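Local atomic coordinates of AvtR (Acidianus filamentous virus 6, PDB entry 4HV0), a protein that is a transcriptional regulator of an archaeal virus that probably binds DNA through ribbon-helix-helix elements. Residues A[34-39]-A[89-94]. Sequence-based numbering, arbitrary orientation.
Sequences EYFGIE and NRFLKE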
loop_
_atom_site.group_PDB
_atom_site.type_symbol
_atom_site.label_atom_id
_atom_site.label_comp_id
_atom_site.label_asym_id
_atom_site.label_seq_id
_atom_site.Cartn_x
_atom_site.Cartn_y
_atom_site.Cartn_z
ATOM N N GLU A 34 -11.194 -1.157 1.879
ATOM C CA GLU A 34 -11.894 -2.422 1.676
ATOM C C GLU A 34 -11.506 -3.518 2.659
ATOM O O GLU A 34 -12.365 -4.181 3.209
ATOM C CB GLU A 34 -11.721 -2.898 0.227
ATOM C CG GLU A 34 -12.465 -1.971 -0.742
ATOM C CD GLU A 34 -12.443 -2.430 -2.188
ATOM O OE1 GLU A 34 -11.545 -3.217 -2.560
ATOM O OE2 GLU A 34 -13.299 -1.963 -2.969
ATOM N N TYR A 35 -10.216 -3.729 2.881
ATOM C CA TYR A 35 -9.772 -4.829 3.760
ATOM C C TYR A 35 -9.779 -4.482 5.247
ATOM O O TYR A 35 -9.857 -5.383 6.034
ATOM C CB TYR A 35 -8.393 -5.348 3.354
ATOM C CG TYR A 35 -8.384 -6.159 2.089
ATOM C CD1 TYR A 35 -8.577 -5.556 0.873
ATOM C CD2 TYR A 35 -8.169 -7.525 2.115
ATOM C CE1 TYR A 35 -8.574 -6.269 -0.293
ATOM C CE2 TYR A 35 -8.138 -8.248 0.935
ATOM C CZ TYR A 35 -8.348 -7.604 -0.264
ATOM O OH TYR A 35 -8.352 -8.293 -1.450
ATOM N N PHE A 36 -9.721 -3.205 5.628
ATOM C CA PHE A 36 -9.853 -2.821 7.047
ATOM C C PHE A 36 -11.236 -2.276 7.377
ATOM O O PHE A 36 -11.571 -2.081 8.535
ATOM C CB PHE A 36 -8.713 -1.903 7.506
ATOM C CG PHE A 36 -7.393 -2.603 7.429
ATOM C CD1 PHE A 36 -6.973 -3.473 8.436
ATOM C CD2 PHE A 36 -6.652 -2.530 6.290
ATOM C CE1 PHE A 36 -5.802 -4.193 8.311
ATOM C CE2 PHE A 36 -5.482 -3.247 6.154
ATOM C CZ PHE A 36 -5.059 -4.094 7.170
ATOM N N GLY A 37 -12.057 -2.119 6.352
ATOM C CA GLY A 37 -13.461 -1.805 6.532
ATOM C C GLY A 37 -13.746 -0.421 7.091
ATOM O O GLY A 37 -14.710 -0.253 7.845
ATOM N N ILE A 38 -12.930 0.539 6.671
ATOM C CA ILE A 38 -12.939 1.900 7.166
ATOM C C ILE A 38 -13.201 2.974 6.112
ATOM O O ILE A 38 -12.899 2.845 4.931
ATOM C CB ILE A 38 -11.627 2.292 7.891
ATOM C CG1 ILE A 38 -10.391 2.010 6.998
ATOM C CG2 ILE A 38 -11.637 1.636 9.255
ATOM C CD1 ILE A 38 -9.049 2.306 7.621
ATOM N N GLU A 39 -13.739 4.062 6.619
ATOM C CA GLU A 39 -14.046 5.252 5.867
ATOM C C GLU A 39 -12.860 6.185 5.976
ATOM O O GLU A 39 -12.410 6.457 7.078
ATOM C CB GLU A 39 -15.257 5.913 6.509
ATOM C CG GLU A 39 -15.700 7.216 5.864
ATOM C CD GLU A 39 -16.695 6.995 4.734
ATOM O OE1 GLU A 39 -16.486 6.063 3.920
ATOM O OE2 GLU A 39 -17.685 7.763 4.673
ATOM N N ASN A 89 3.582 -4.625 3.323
ATOM C CA ASN A 89 4.130 -5.140 2.057
ATOM C C ASN A 89 3.769 -6.585 1.898
ATOM O O ASN A 89 3.358 -6.997 0.847
ATOM C CB ASN A 89 5.663 -5.029 1.975
ATOM C CG ASN A 89 6.244 -5.654 0.684
ATOM O OD1 ASN A 89 6.194 -5.058 -0.386
ATOM N ND2 ASN A 89 6.798 -6.826 0.791
ATOM N N ARG A 90 3.956 -7.371 2.949
ATOM C CA ARG A 90 3.654 -8.769 2.847
ATOM C C ARG A 90 2.125 -8.986 2.656
ATOM O O ARG A 90 1.733 -9.859 1.899
ATOM C CB ARG A 90 4.120 -9.530 4.069
ATOM C CG ARG A 90 4.013 -11.053 3.910
ATOM C CD ARG A 90 4.436 -11.695 5.206
ATOM N NE ARG A 90 3.298 -12.386 5.813
ATOM C CZ ARG A 90 3.005 -12.429 7.105
ATOM N NH1 ARG A 90 3.756 -11.831 7.994
ATOM N NH2 ARG A 90 1.949 -13.089 7.503
ATOM N N PHE A 91 1.300 -8.176 3.317
ATOM C CA PHE A 91 -0.134 -8.255 3.143
ATOM C C PHE A 91 -0.521 -7.993 1.682
ATOM O O PHE A 91 -1.196 -8.795 1.075
ATOM C CB PHE A 91 -0.777 -7.252 4.098
ATOM C CG PHE A 91 -2.235 -7.053 3.920
ATOM C CD1 PHE A 91 -3.135 -7.830 4.603
ATOM C CD2 PHE A 91 -2.702 -5.998 3.168
ATOM C CE1 PHE A 91 -4.492 -7.608 4.467
ATOM C CE2 PHE A 91 -4.055 -5.753 3.039
ATOM C CZ PHE A 91 -4.952 -6.559 3.682
ATOM N N LEU A 92 -0.025 -6.908 1.105
ATOM C CA LEU A 92 -0.273 -6.629 -0.313
ATOM C C LEU A 92 0.300 -7.714 -1.232
ATOM O O LEU A 92 -0.309 -8.065 -2.229
ATOM C CB LEU A 92 0.327 -5.290 -0.718
ATOM C CG LEU A 92 -0.226 -4.059 -0.033
ATOM C CD1 LEU A 92 0.716 -2.899 -0.251
ATOM C CD2 LEU A 92 -1.604 -3.748 -0.608
ATOM N N LYS A 93 1.444 -8.276 -0.870
ATOM C CA LYS A 93 2.059 -9.350 -1.662
ATOM C C LYS A 93 1.200 -10.616 -1.682
ATOM O O LYS A 93 1.070 -11.264 -2.704
ATOM C CB LYS A 93 3.453 -9.664 -1.104
ATOM C CG LYS A 93 4.410 -10.375 -2.033
ATOM C CD LYS A 93 5.858 -10.300 -1.515
ATOM C CE LYS A 93 6.076 -10.913 -0.109
ATOM N NZ LYS A 93 7.457 -10.845 0.476
ATOM N N GLU A 94 0.614 -10.964 -0.543
ATOM C CA GLU A 94 -0.247 -12.138 -0.453
ATOM C C GLU A 94 -1.564 -11.963 -1.199
ATOM O O GLU A 94 -2.178 -12.923 -1.651
ATOM C CB GLU A 94 -0.561 -12.445 1.010
ATOM C CG GLU A 94 0.647 -12.912 1.809
ATOM C CD GLU A 94 0.295 -13.302 3.223
ATOM O OE1 GLU A 94 -0.928 -13.387 3.557
ATOM O OE2 GLU A 94 1.233 -13.554 4.000
#
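The Phe91 ring has the far end of Phe36, its CZ, over one face and the CB of Tyr35 at its edge, close to its plane. Over that face the Phe36 CZ stands 4.3 Å above the plane of the Phe91 ring, displaced toward the rim. These two rings meet obliquely, planes at 37° and centroids 5.6 Å apart, and their closest atoms are Phe36 CE2 and Phe91 CZ at 4.2 Å. Tyr35 is met differently: Phe91 turns its edge toward the tyrosine ring face in an offset edge-to-face pair, planes at 86°. One atom does the touching, Phe91 CZ, which sits 3.7 Å from both CB and CD2 of Tyr35 and 3.8 Å from its CG, at the root of the ring and well away from the hydroxyl.

Phe91 reaches this position because CG lies anti to the backbone N (chi1 172°), which carries the ring out toward the end of helix 24-36. The Phe36 side chain comes from the opposite direction, and it also packs on Glu80 and Leu81 of helix 71-84.

On the helix 88-97 side, Arg90 and Glu94 form a salt bridge one turn apart: NE of Arg90 donates to OE2 of Glu94 over 3.0 Å, nearly straight and in the guanidinium plane. Arg90 NH1 also bonds Gly85 O, giving the guanidinium a second anchor.

No hydrogen bond or salt bridge joins the two segments. The C-terminal end of a helix in the CopG-family ribbon-helix-helix region therefore meets the last helix modelled through an aromatic cluster near the surface. With no polar bond across, the fit between the two segments depends on the shape and mutual tilt of three aromatic side chains that converge on Phe91 CZ.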